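Local coordinates for protein VirX1 (Cyanophage Syn10, PDB 6QGM) that probably iodinates diverse organic substrates as a flavin-dependent halogenase of the tryptophan halogenase family encoded by a marine cyanophage, at residues Ser48-Asn54 against Trp161-Ile167; Pro69-Tyr75 against Phe521-Tyr527; Leu140-Leu146 against Glu264-Val270. The contacts are given in a common frame with arbitrary orientation. Numbering follows the deposited sequence.

Contact 1. Residues Ser48-Asn54 against Trp161-Ile167; sequences STLGHFN and WDTAYHI
S48, at the end of strand 46-48, pairs antiparallel with H166 of strand 164-168; the turn after it passes over A164 and the end of helix 159-162. S48 and H166 form a non-hydrogen-bonded pair with CA atoms 4.4 Å apart; farther on, N54 CA is 6.1 Å from W161 CA. Y165 O accepts twice from T49, whose chi1 of 67° (p) directs the hydroxyl at the same oxygen: T49 N lies 3.0 Å and T49 OG1 2.9 Å from Y165 O. T49 O is taken by K76 NZ. Strand 46-48 is an outer strand of a three-stranded antiparallel sheet within this chain, with 164-168 central and 74-76 on its other side, inside the tryptophan halogenase fold. The chain then enters helix 52-59, where N54 N donates to G51 O at 2.8 Å. The N54 side chain (chi1 m) bends back, its ND2 donating to G51 O at 3.0 Å and across to T163 O at 3.2 Å. Y165 OH, 3.3 Å from N54 OD1, is bonded to D64; H166 uses both ring nitrogens, on T271 and T74, and S48 OG meets S356. F53 (chi1 t) adds apolar contacts, CD2 3.7 Å from Y165 CD1 and CZ 4.0 Å from I167 CD1.

Contact 2. Residues Pro69-Tyr75 against Phe521-Tyr527; sequences PACNATY and FLRDEIY
Helix 518-527, near the C-terminus, packs here against edge strand 74-76 of the small antiparallel sheet and the turn before it. Residues 521-527 are helical, with a wider pi-type turn at 523-527 in which Y527 N reaches L522 O at 2.8 Å while I526 N bonds the same oxygen at 2.9 Å. Opposite, N72 takes left-handed backbone angles (48/37) and A73 to Y75 extend into the strand. The nearest CA pairs are P69 with Y527 at 5.9 Å and T74 with L522 at 7.2 Å.

Y75 (chi1 -77°, m) points at the helix and is met by three side chains: its CD2 lies 3.5 Å from L522 CD2, its CE2 3.9 Å from F521 CE1, and its OH 3.5 Å from I526 CD1. The hydroxyl itself is hydrogen-bonded to D64. F521 (t, -171°) brings its ring near that of Y75, centroids 5.9 Å apart and planes at 78°, an oblique pair. L522 (m, t) also puts CD1 3.7 Å from T74 CB; chi1 m of I526 brings CG2 to 3.8 Å from P69 CG, and chi2 m turns CD1 toward Y75 OH. P69 CG sits over one face of the Y527 ring, which also stacks with W287. The m rotamer of Y527 carries its phenol across the turn, where Y527 OH donates a very short hydrogen bond to A73 O, 2.5 Å away.

Contact 3. Residues Leu140-Leu146 against Glu264-Val270; sequences LAEHNRL and EEEMHNV
A Schellman motif ends helix 137-143, and the turn it makes meets the segment joining helix 263-266 to strand 270-275. N144 has positive phi (57/48); R145 N bonds back to L140 O at 2.9 Å and N144 N weakly to A141 O at 3.5 Å. On the other side, M267 (-72/79) centres an inverse gamma turn, with H268 N weakly bonded to E266 O at 2.8 Å. The Schellman turn meets the residue just after the gamma turn, N144 CA lying 5.3 Å from N269 CA, each asparagine side chain bonding to main-chain atoms of the other segment. N144 (chi1 t) extends OD1 to N269 N at 2.9 Å, nearly linear at 167°. N269, its chi1 between wells at -132°, inserts ND2 into the turn, making weak bonds to L140 O at 2.7 Å and R145 O at 2.6 Å. Beside them A141 CB touches V270 CG1 at 3.6 Å. R145 turns away, its guanidinium reaching L515 O and K513 O. The arrangement is that of a Schellman-terminated helix whose last-turn carbonyl also receives, weakly, an asparagine from a segment distant in sequence.

Contacts 1 and 2 meet within one antiparallel sheet, strand 164-168 beside strand 74-76: H166 N lies 2.9 Å from T74 O, a probable hydrogen bond, and T163 CG2 is 3.4 Å from Y75 CD1. Their centres are about 14 Å apart. Contact 3, about 13 Å from contact 2 and 15 Å from contact 1 between centres, adjoins both. L146 CD2 touches Y75 CD2 at 3.4 Å, and M267 SD lies 3.7 Å from T74 CG2 and 3.8 Å from L522 CD1; toward contact 1, H166 NE2 comes 3.4 Å from V270 C. Y75 thus touches residues of all three contacts.

Contact 1. Residues Ser48-Asn54 against Trp161-Ile167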
loop_
_atom_site.group_PDB
_atom_site.type_symbol
_atom_site.label_atom_id
_atom_site.label_comp_id
_atom_site.label_asym_id
_atom_site.label_seq_id
_atom_site.Cartn_x
_atom_site.Cartn_y
_atom_site.Cartn_z
ATOM N N SER B 48 1.006 -17.434 30.100
ATOM C CA SER B 48 2.303 -17.210 29.405
ATOM C C SER B 48 2.277 -15.835 28.729
ATOM O O SER B 48 1.179 -15.330 28.423
ATOM C CB SER B 48 2.654 -18.341 28.439
ATOM O OG SER B 48 1.787 -18.387 27.341
ATOM N N THR B 49 3.456 -15.241 28.559
ATOM C CA THR B 49 3.671 -13.869 28.047
ATOM C C THR B 49 4.384 -13.961 26.698
ATOM O O THR B 49 4.804 -15.061 26.312
ATOM C CB THR B 49 4.465 -13.050 29.071
ATOM O OG1 THR B 49 5.785 -13.603 29.157
ATOM C CG2 THR B 49 3.831 -13.019 30.453
ATOM N N LEU B 50 4.501 -12.827 26.015
ATOM C CA LEU B 50 5.295 -12.656 24.771
ATOM C C LEU B 50 6.621 -11.980 25.121
ATOM O O LEU B 50 6.820 -11.622 26.323
ATOM C CB LEU B 50 4.493 -11.744 23.836
ATOM C CG LEU B 50 3.166 -12.303 23.347
ATOM C CD1 LEU B 50 2.235 -11.175 22.922
ATOM C CD2 LEU B 50 3.420 -13.299 22.232
ATOM N N GLY B 51 7.479 -11.799 24.102
ATOM C CA GLY B 51 8.626 -10.872 24.147
ATOM C C GLY B 51 8.212 -9.486 24.604
ATOM O O GLY B 51 8.908 -8.932 25.460
ATOM N N HIS B 52 7.105 -8.971 24.074
ATOM C CA HIS B 52 6.499 -7.642 24.374
ATOM C C HIS B 52 6.582 -7.350 25.884
ATOM O O HIS B 52 6.854 -6.199 26.267
ATOM C CB HIS B 52 5.015 -7.606 23.910
ATOM C CG HIS B 52 4.709 -7.046 22.544
ATOM N ND1 HIS B 52 4.963 -7.747 21.360
ATOM C CD2 HIS B 52 4.116 -5.884 22.176
ATOM C CE1 HIS B 52 4.587 -7.013 20.328
ATOM N NE2 HIS B 52 4.067 -5.858 20.803
ATOM N N PHE B 53 6.332 -8.373 26.709
ATOM C CA PHE B 53 6.294 -8.312 28.199
ATOM C C PHE B 53 7.621 -7.803 28.760
ATOM O O PHE B 53 7.605 -7.141 29.818
ATOM C CB PHE B 53 5.980 -9.693 28.762
ATOM C CG PHE B 53 5.608 -9.733 30.225
ATOM C CD1 PHE B 53 4.477 -9.090 30.696
ATOM C CD2 PHE B 53 6.365 -10.453 31.130
ATOM C CE1 PHE B 53 4.123 -9.154 32.033
ATOM C CE2 PHE B 53 6.021 -10.503 32.469
ATOM C CZ PHE B 53 4.897 -9.858 32.918
ATOM N N ASN B 54 8.734 -8.117 28.085
ATOM C CA ASN B 54 10.094 -7.693 28.505
ATOM C C ASN B 54 10.156 -6.154 28.509
ATOM O O ASN B 54 10.752 -5.590 29.466
ATOM C CB ASN B 54 11.185 -8.359 27.665
ATOM C CG ASN B 54 11.360 -9.835 27.919
ATOM O OD1 ASN B 54 11.946 -10.225 28.931
ATOM N ND2 ASN B 54 10.886 -10.660 26.998
ATOM N N TRP B 161 15.804 -10.514 26.248
ATOM C CA TRP B 161 14.726 -10.092 25.309
ATOM C C TRP B 161 14.128 -11.273 24.528
ATOM O O TRP B 161 12.976 -11.120 24.099
ATOM C CB TRP B 161 15.253 -8.995 24.381
ATOM C CG TRP B 161 15.480 -7.725 25.132
ATOM C CD1 TRP B 161 16.640 -7.314 25.720
ATOM C CD2 TRP B 161 14.493 -6.730 25.438
ATOM N NE1 TRP B 161 16.448 -6.106 26.342
ATOM C CE2 TRP B 161 15.144 -5.723 26.176
ATOM C CE3 TRP B 161 13.143 -6.566 25.108
ATOM C CZ2 TRP B 161 14.478 -4.584 26.621
ATOM C CZ3 TRP B 161 12.478 -5.435 25.554
ATOM C CH2 TRP B 161 13.145 -4.464 26.304
ATOM N N ASP B 162 14.865 -12.372 24.339
ATOM C CA ASP B 162 14.422 -13.583 23.597
ATOM C C ASP B 162 13.917 -14.649 24.566
ATOM O O ASP B 162 13.550 -15.738 24.091
ATOM C CB ASP B 162 15.541 -14.178 22.737
ATOM C CG ASP B 162 15.910 -13.315 21.544
ATOM O OD1 ASP B 162 15.075 -12.461 21.151
ATOM O OD2 ASP B 162 17.038 -13.508 21.015
ATOM N N THR B 163 13.895 -14.363 25.867
ATOM C CA THR B 163 13.238 -15.225 26.878
ATOM C C THR B 163 12.090 -14.437 27.494
ATOM O O THR B 163 12.349 -13.338 28.006
ATOM C CB THR B 163 14.223 -15.728 27.935
ATOM O OG1 THR B 163 15.363 -16.306 27.290
ATOM C CG2 THR B 163 13.601 -16.774 28.822
ATOM N N ALA B 164 10.877 -14.984 27.405
ATOM C CA ALA B 164 9.662 -14.501 28.100
ATOM C C ALA B 164 9.394 -15.411 29.309
ATOM O O ALA B 164 10.333 -16.111 29.739
ATOM C CB ALA B 164 8.501 -14.463 27.142
ATOM N N TYR B 165 8.164 -15.407 29.849
ATOM C CA TYR B 165 7.858 -15.899 31.222
ATOM C C TYR B 165 6.496 -16.595 31.259
ATOM O O TYR B 165 5.595 -16.202 30.509
ATOM C CB TYR B 165 7.880 -14.731 32.208
ATOM C CG TYR B 165 9.112 -13.861 32.119
ATOM C CD1 TYR B 165 9.189 -12.802 31.228
ATOM C CD2 TYR B 165 10.216 -14.095 32.914
ATOM C CE1 TYR B 165 10.316 -11.998 31.131
ATOM C CE2 TYR B 165 11.355 -13.310 32.828
ATOM C CZ TYR B 165 11.403 -12.252 31.943
ATOM O OH TYR B 165 12.519 -11.474 31.877
ATOM N N HIS B 166 6.383 -17.638 32.079
ATOM C CA HIS B 166 5.113 -18.191 32.633
ATOM C C HIS B 166 4.908 -17.570 34.014
ATOM O O HIS B 166 5.858 -17.602 34.796
ATOM C CB HIS B 166 5.164 -19.724 32.720
ATOM C CG HIS B 166 5.476 -20.393 31.423
ATOM N ND1 HIS B 166 6.642 -21.097 31.216
ATOM C CD2 HIS B 166 4.779 -20.488 30.278
ATOM C CE1 HIS B 166 6.636 -21.611 30.007
ATOM N NE2 HIS B 166 5.493 -21.255 29.409
ATOM N N ILE B 167 3.747 -16.984 34.287
ATOM C CA ILE B 167 3.467 -16.260 35.561
ATOM C C ILE B 167 2.095 -16.676 36.088
ATOM O O ILE B 167 1.214 -17.037 35.277
ATOM C CB ILE B 167 3.562 -14.735 35.346
ATOM C CG1 ILE B 167 2.402 -14.205 34.507
ATOM C CG2 ILE B 167 4.918 -14.354 34.736
ATOM C CD1 ILE B 167 2.430 -12.714 34.288
#

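Contact 2. Residues Pro69-Tyr75 against Phe521-Tyr527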
loop_
_atom_site.group_PDB
_atom_site.type_symbol
_atom_site.label_atom_id
_atom_site.label_comp_id
_atom_site.label_asym_id
_atom_site.label_seq_id
_atom_site.Cartn_x
_atom_site.Cartn_y
_atom_site.Cartn_z
ATOM N N PRO B 69 10.113 -15.113 41.718
ATOM C CA PRO B 69 9.747 -15.976 42.838
ATOM C C PRO B 69 8.448 -15.560 43.532
ATOM O O PRO B 69 7.770 -16.408 44.037
ATOM C CB PRO B 69 10.936 -15.863 43.798
ATOM C CG PRO B 69 12.059 -15.365 42.920
ATOM C CD PRO B 69 11.385 -14.417 41.959
ATOM N N ALA B 70 8.123 -14.269 43.507
ATOM C CA ALA B 70 6.921 -13.707 44.171
ATOM C C ALA B 70 5.628 -14.155 43.470
ATOM O O ALA B 70 4.561 -13.974 44.060
ATOM C CB ALA B 70 7.032 -12.212 44.224
ATOM N N CYS B 71 5.698 -14.704 42.256
ATOM C CA CYS B 71 4.495 -15.182 41.531
ATOM C C CYS B 71 4.752 -16.502 40.794
ATOM O O CYS B 71 4.171 -16.682 39.701
ATOM C CB CYS B 71 3.986 -14.117 40.577
ATOM S SG CYS B 71 5.167 -13.597 39.303
ATOM N N ASN B 72 5.538 -17.404 41.402
ATOM C CA ASN B 72 5.770 -18.788 40.916
ATOM C C ASN B 72 6.114 -18.775 39.429
ATOM O O ASN B 72 5.696 -19.711 38.710
ATOM C CB ASN B 72 4.554 -19.684 41.160
ATOM C CG ASN B 72 4.406 -20.041 42.614
ATOM O OD1 ASN B 72 5.273 -20.690 43.175
ATOM N ND2 ASN B 72 3.328 -19.606 43.231
ATOM N N ALA B 73 6.865 -17.770 38.980
ATOM C CA ALA B 73 7.165 -17.570 37.550
ATOM C C ALA B 73 8.214 -18.595 37.137
ATOM O O ALA B 73 9.025 -19.003 37.989
ATOM C CB ALA B 73 7.633 -16.161 37.289
ATOM N N THR B 74 8.155 -19.027 35.881
ATOM C CA THR B 74 9.227 -19.788 35.202
ATOM C C THR B 74 9.504 -19.104 33.870
ATOM O O THR B 74 8.774 -18.139 33.548
ATOM C CB THR B 74 8.871 -21.275 35.074
ATOM O OG1 THR B 74 7.830 -21.415 34.107
ATOM C CG2 THR B 74 8.461 -21.889 36.392
ATOM N N TYR B 75 10.538 -19.565 33.164
ATOM C CA TYR B 75 11.014 -18.994 31.876
ATOM C C TYR B 75 10.329 -19.711 30.715
ATOM O O TYR B 75 9.908 -20.869 30.864
ATOM C CB TYR B 75 12.542 -19.083 31.765
ATOM C CG TYR B 75 13.293 -18.047 32.559
ATOM C CD1 TYR B 75 13.196 -16.703 32.232
ATOM C CD2 TYR B 75 14.117 -18.397 33.613
ATOM C CE1 TYR B 75 13.895 -15.732 32.930
ATOM C CE2 TYR B 75 14.825 -17.436 34.316
ATOM C CZ TYR B 75 14.710 -16.102 33.976
ATOM O OH TYR B 75 15.382 -15.139 34.657
ATOM N N PHE B 521 18.499 -23.908 36.322
ATOM C CA PHE B 521 18.770 -22.465 36.086
ATOM C C PHE B 521 17.940 -21.646 37.073
ATOM O O PHE B 521 18.515 -20.778 37.748
ATOM C CB PHE B 521 18.474 -22.038 34.645
ATOM C CG PHE B 521 18.936 -20.638 34.298
ATOM C CD1 PHE B 521 18.186 -19.519 34.638
ATOM C CD2 PHE B 521 20.141 -20.442 33.650
ATOM C CE1 PHE B 521 18.623 -18.244 34.318
ATOM C CE2 PHE B 521 20.574 -19.167 33.328
ATOM C CZ PHE B 521 19.816 -18.074 33.662
ATOM N N LEU B 522 16.634 -21.922 37.160
ATOM C CA LEU B 522 15.692 -21.188 38.044
ATOM C C LEU B 522 16.176 -21.328 39.492
ATOM O O LEU B 522 16.236 -20.302 40.203
ATOM C CB LEU B 522 14.274 -21.740 37.857
ATOM C CG LEU B 522 13.520 -21.283 36.603
ATOM C CD1 LEU B 522 12.247 -22.103 36.385
ATOM C CD2 LEU B 522 13.182 -19.802 36.682
ATOM N N ARG B 523 16.522 -22.554 39.898
ATOM C CA ARG B 523 16.914 -22.894 41.288
ATOM C C ARG B 523 18.163 -22.085 41.672
ATOM O O ARG B 523 18.165 -21.495 42.772
ATOM C CB ARG B 523 17.160 -24.399 41.416
ATOM C CG ARG B 523 17.452 -24.863 42.837
ATOM C CD ARG B 523 17.978 -26.282 42.853
ATOM N NE ARG B 523 19.234 -26.324 42.126
ATOM C CZ ARG B 523 19.752 -27.408 41.550
ATOM N NH1 ARG B 523 19.133 -28.577 41.639
ATOM N NH2 ARG B 523 20.875 -27.307 40.860
ATOM N N ASP B 524 19.162 -22.035 40.780
ATOM C CA ASP B 524 20.515 -21.486 41.059
ATOM C C ASP B 524 20.527 -19.974 40.821
ATOM O O ASP B 524 21.122 -19.277 41.654
ATOM C CB ASP B 524 21.574 -22.229 40.248
ATOM C CG ASP B 524 21.652 -23.706 40.598
ATOM O OD1 ASP B 524 21.417 -24.036 41.781
ATOM O OD2 ASP B 524 21.932 -24.523 39.682
ATOM N N GLU B 525 19.843 -19.475 39.783
ATOM C CA GLU B 525 19.934 -18.051 39.345
ATOM C C GLU B 525 18.825 -17.184 39.962
ATOM O O GLU B 525 19.087 -15.996 40.180
ATOM C CB GLU B 525 19.839 -17.938 37.821
ATOM C CG GLU B 525 20.779 -18.837 37.061
ATOM C CD GLU B 525 22.257 -18.607 37.299
ATOM O OE1 GLU B 525 22.684 -17.455 37.251
ATOM O OE2 GLU B 525 22.971 -19.595 37.558
ATOM N N ILE B 526 17.613 -17.715 40.156
ATOM C CA ILE B 526 16.407 -16.881 40.458
ATOM C C ILE B 526 15.889 -17.189 41.858
ATOM O O ILE B 526 15.797 -16.240 42.656
ATOM C CB ILE B 526 15.300 -17.077 39.396
ATOM C CG1 ILE B 526 15.666 -16.481 38.031
ATOM C CG2 ILE B 526 13.959 -16.575 39.903
ATOM C CD1 ILE B 526 16.239 -15.084 38.028
ATOM N N TYR B 527 15.548 -18.451 42.130
ATOM C CA TYR B 527 14.875 -18.881 43.382
ATOM C C TYR B 527 15.933 -19.004 44.489
ATOM O O TYR B 527 15.771 -18.318 45.519
ATOM C CB TYR B 527 14.010 -20.127 43.109
ATOM C CG TYR B 527 12.711 -19.818 42.401
ATOM C CD1 TYR B 527 11.556 -19.539 43.113
ATOM C CD2 TYR B 527 12.627 -19.810 41.016
ATOM C CE1 TYR B 527 10.366 -19.236 42.475
ATOM C CE2 TYR B 527 11.442 -19.516 40.363
ATOM C CZ TYR B 527 10.307 -19.224 41.095
ATOM O OH TYR B 527 9.137 -18.922 40.465
#

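Contact 3. Residues Leu140-Leu146 against Glu264-Val270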
loop_
_atom_site.group_PDB
_atom_site.type_symbol
_atom_site.label_atom_id
_atom_site.label_comp_id
_atom_site.label_asym_id
_atom_site.label_seq_id
_atom_site.Cartn_x
_atom_site.Cartn_y
_atom_site.Cartn_z
ATOM N N LEU B 140 17.361 -24.737 23.077
ATOM C CA LEU B 140 17.100 -24.520 24.527
ATOM C C LEU B 140 15.710 -25.090 24.843
ATOM O O LEU B 140 15.580 -25.892 25.792
ATOM C CB LEU B 140 17.163 -23.027 24.856
ATOM C CG LEU B 140 18.512 -22.345 24.623
ATOM C CD1 LEU B 140 18.455 -20.853 24.985
ATOM C CD2 LEU B 140 19.630 -23.058 25.390
ATOM N N ALA B 141 14.714 -24.682 24.057
ATOM C CA ALA B 141 13.308 -25.109 24.177
ATOM C C ALA B 141 13.242 -26.629 24.057
ATOM O O ALA B 141 12.606 -27.256 24.903
ATOM C CB ALA B 141 12.477 -24.433 23.126
ATOM N N GLU B 142 13.924 -27.199 23.068
ATOM C CA GLU B 142 13.806 -28.640 22.712
ATOM C C GLU B 142 14.442 -29.510 23.798
ATOM O O GLU B 142 13.838 -30.537 24.112
ATOM C CB GLU B 142 14.412 -28.927 21.335
ATOM C CG GLU B 142 13.457 -28.587 20.213
ATOM C CD GLU B 142 13.769 -29.168 18.847
ATOM O OE1 GLU B 142 14.504 -30.158 18.782
ATOM O OE2 GLU B 142 13.242 -28.641 17.842
ATOM N N HIS B 143 15.591 -29.121 24.356
ATOM C CA HIS B 143 16.317 -29.922 25.382
ATOM C C HIS B 143 16.081 -29.352 26.788
ATOM O O HIS B 143 16.747 -29.820 27.717
ATOM C CB HIS B 143 17.796 -30.025 24.995
ATOM C CG HIS B 143 17.977 -30.714 23.690
ATOM N ND1 HIS B 143 17.873 -30.057 22.491
ATOM C CD2 HIS B 143 18.216 -31.997 23.392
ATOM C CE1 HIS B 143 18.057 -30.902 21.503
ATOM N NE2 HIS B 143 18.303 -32.096 22.029
ATOM N N ASN B 144 15.155 -28.395 26.934
ATOM C CA ASN B 144 14.700 -27.860 28.246
ATOM C C ASN B 144 15.919 -27.326 29.021
ATOM O O ASN B 144 16.071 -27.639 30.222
ATOM C CB ASN B 144 13.944 -28.941 29.029
ATOM C CG ASN B 144 13.172 -28.387 30.199
ATOM O OD1 ASN B 144 12.505 -27.354 30.083
ATOM N ND2 ASN B 144 13.271 -29.076 31.326
ATOM N N ARG B 145 16.756 -26.531 28.356
ATOM C CA ARG B 145 17.985 -25.938 28.929
ATOM C C ARG B 145 17.859 -24.419 28.895
ATOM O O ARG B 145 17.012 -23.912 28.150
ATOM C CB ARG B 145 19.226 -26.408 28.164
ATOM C CG ARG B 145 19.273 -27.907 27.930
ATOM C CD ARG B 145 19.151 -28.704 29.213
ATOM N NE ARG B 145 19.375 -30.113 28.952
ATOM C CZ ARG B 145 20.485 -30.765 29.259
ATOM N NH1 ARG B 145 21.484 -30.172 29.889
ATOM N NH2 ARG B 145 20.599 -32.042 28.954
ATOM N N LEU B 146 18.718 -23.734 29.649
ATOM C CA LEU B 146 18.757 -22.255 29.683
ATOM C C LEU B 146 20.182 -21.783 29.983
ATOM O O LEU B 146 20.940 -22.518 30.658
ATOM C CB LEU B 146 17.745 -21.778 30.724
ATOM C CG LEU B 146 17.139 -20.396 30.503
ATOM C CD1 LEU B 146 16.724 -20.172 29.064
ATOM C CD2 LEU B 146 15.937 -20.200 31.413
ATOM N N GLU B 264 11.199 -31.564 38.036
ATOM C CA GLU B 264 12.460 -31.225 37.311
ATOM C C GLU B 264 12.243 -31.528 35.825
ATOM O O GLU B 264 12.482 -30.603 35.044
ATOM C CB GLU B 264 13.636 -32.013 37.884
ATOM C CG GLU B 264 14.010 -31.584 39.299
ATOM C CD GLU B 264 15.295 -32.191 39.845
ATOM O OE1 GLU B 264 16.184 -32.530 39.034
ATOM O OE2 GLU B 264 15.420 -32.337 41.086
ATOM N N GLU B 265 11.759 -32.728 35.470
ATOM C CA GLU B 265 11.560 -33.181 34.065
ATOM C C GLU B 265 10.441 -32.386 33.370
ATOM O O GLU B 265 10.561 -32.129 32.161
ATOM C CB GLU B 265 11.209 -34.672 33.999
ATOM C CG GLU B 265 12.389 -35.613 34.142
ATOM C CD GLU B 265 12.129 -37.038 33.626
ATOM O OE1 GLU B 265 11.310 -37.206 32.688
ATOM O OE2 GLU B 265 12.777 -37.997 34.109
ATOM N N GLU B 266 9.392 -32.012 34.105
ATOM C CA GLU B 266 8.091 -31.542 33.546
ATOM C C GLU B 266 8.056 -30.021 33.383
ATOM O O GLU B 266 7.302 -29.559 32.517
ATOM C CB GLU B 266 6.940 -31.928 34.471
ATOM C CG GLU B 266 6.507 -33.371 34.381
ATOM C CD GLU B 266 5.129 -33.561 34.994
ATOM O OE1 GLU B 266 4.123 -33.154 34.331
ATOM O OE2 GLU B 266 5.063 -34.060 36.144
ATOM N N MET B 267 8.785 -29.278 34.215
ATOM C CA MET B 267 8.753 -27.794 34.245
ATOM C C MET B 267 9.448 -27.256 32.997
ATOM O O MET B 267 10.614 -26.825 33.078
ATOM C CB MET B 267 9.431 -27.246 35.502
ATOM C CG MET B 267 9.177 -25.785 35.706
ATOM S SD MET B 267 10.114 -25.163 37.105
ATOM C CE MET B 267 9.568 -26.300 38.382
ATOM N N HIS B 268 8.730 -27.270 31.875
ATOM C CA HIS B 268 9.289 -26.976 30.535
ATOM C C HIS B 268 9.488 -25.473 30.339
ATOM O O HIS B 268 8.647 -24.662 30.769
ATOM C CB HIS B 268 8.442 -27.633 29.442
ATOM C CG HIS B 268 8.604 -29.117 29.429
ATOM N ND1 HIS B 268 7.674 -29.954 28.893
ATOM C CD2 HIS B 268 9.580 -29.911 29.920
ATOM C CE1 HIS B 268 8.068 -31.199 29.039
ATOM N NE2 HIS B 268 9.231 -31.197 29.663
ATOM N N ASN B 269 10.663 -25.181 29.784
ATOM C CA ASN B 269 11.067 -24.025 28.948
ATOM C C ASN B 269 9.986 -23.468 27.991
ATOM O O ASN B 269 10.318 -22.492 27.299
ATOM C CB ASN B 269 12.213 -24.527 28.073
ATOM C CG ASN B 269 13.396 -23.600 28.067
ATOM O OD1 ASN B 269 13.328 -22.502 28.612
ATOM N ND2 ASN B 269 14.480 -24.056 27.465
ATOM N N VAL B 270 8.802 -24.087 27.841
ATOM C CA VAL B 270 7.835 -23.733 26.754
ATOM C C VAL B 270 6.373 -23.781 27.233
ATOM O O VAL B 270 6.068 -24.531 28.170
ATOM C CB VAL B 270 8.004 -24.640 25.519
ATOM C CG1 VAL B 270 9.445 -24.690 25.034
ATOM C CG2 VAL B 270 7.467 -26.042 25.762
#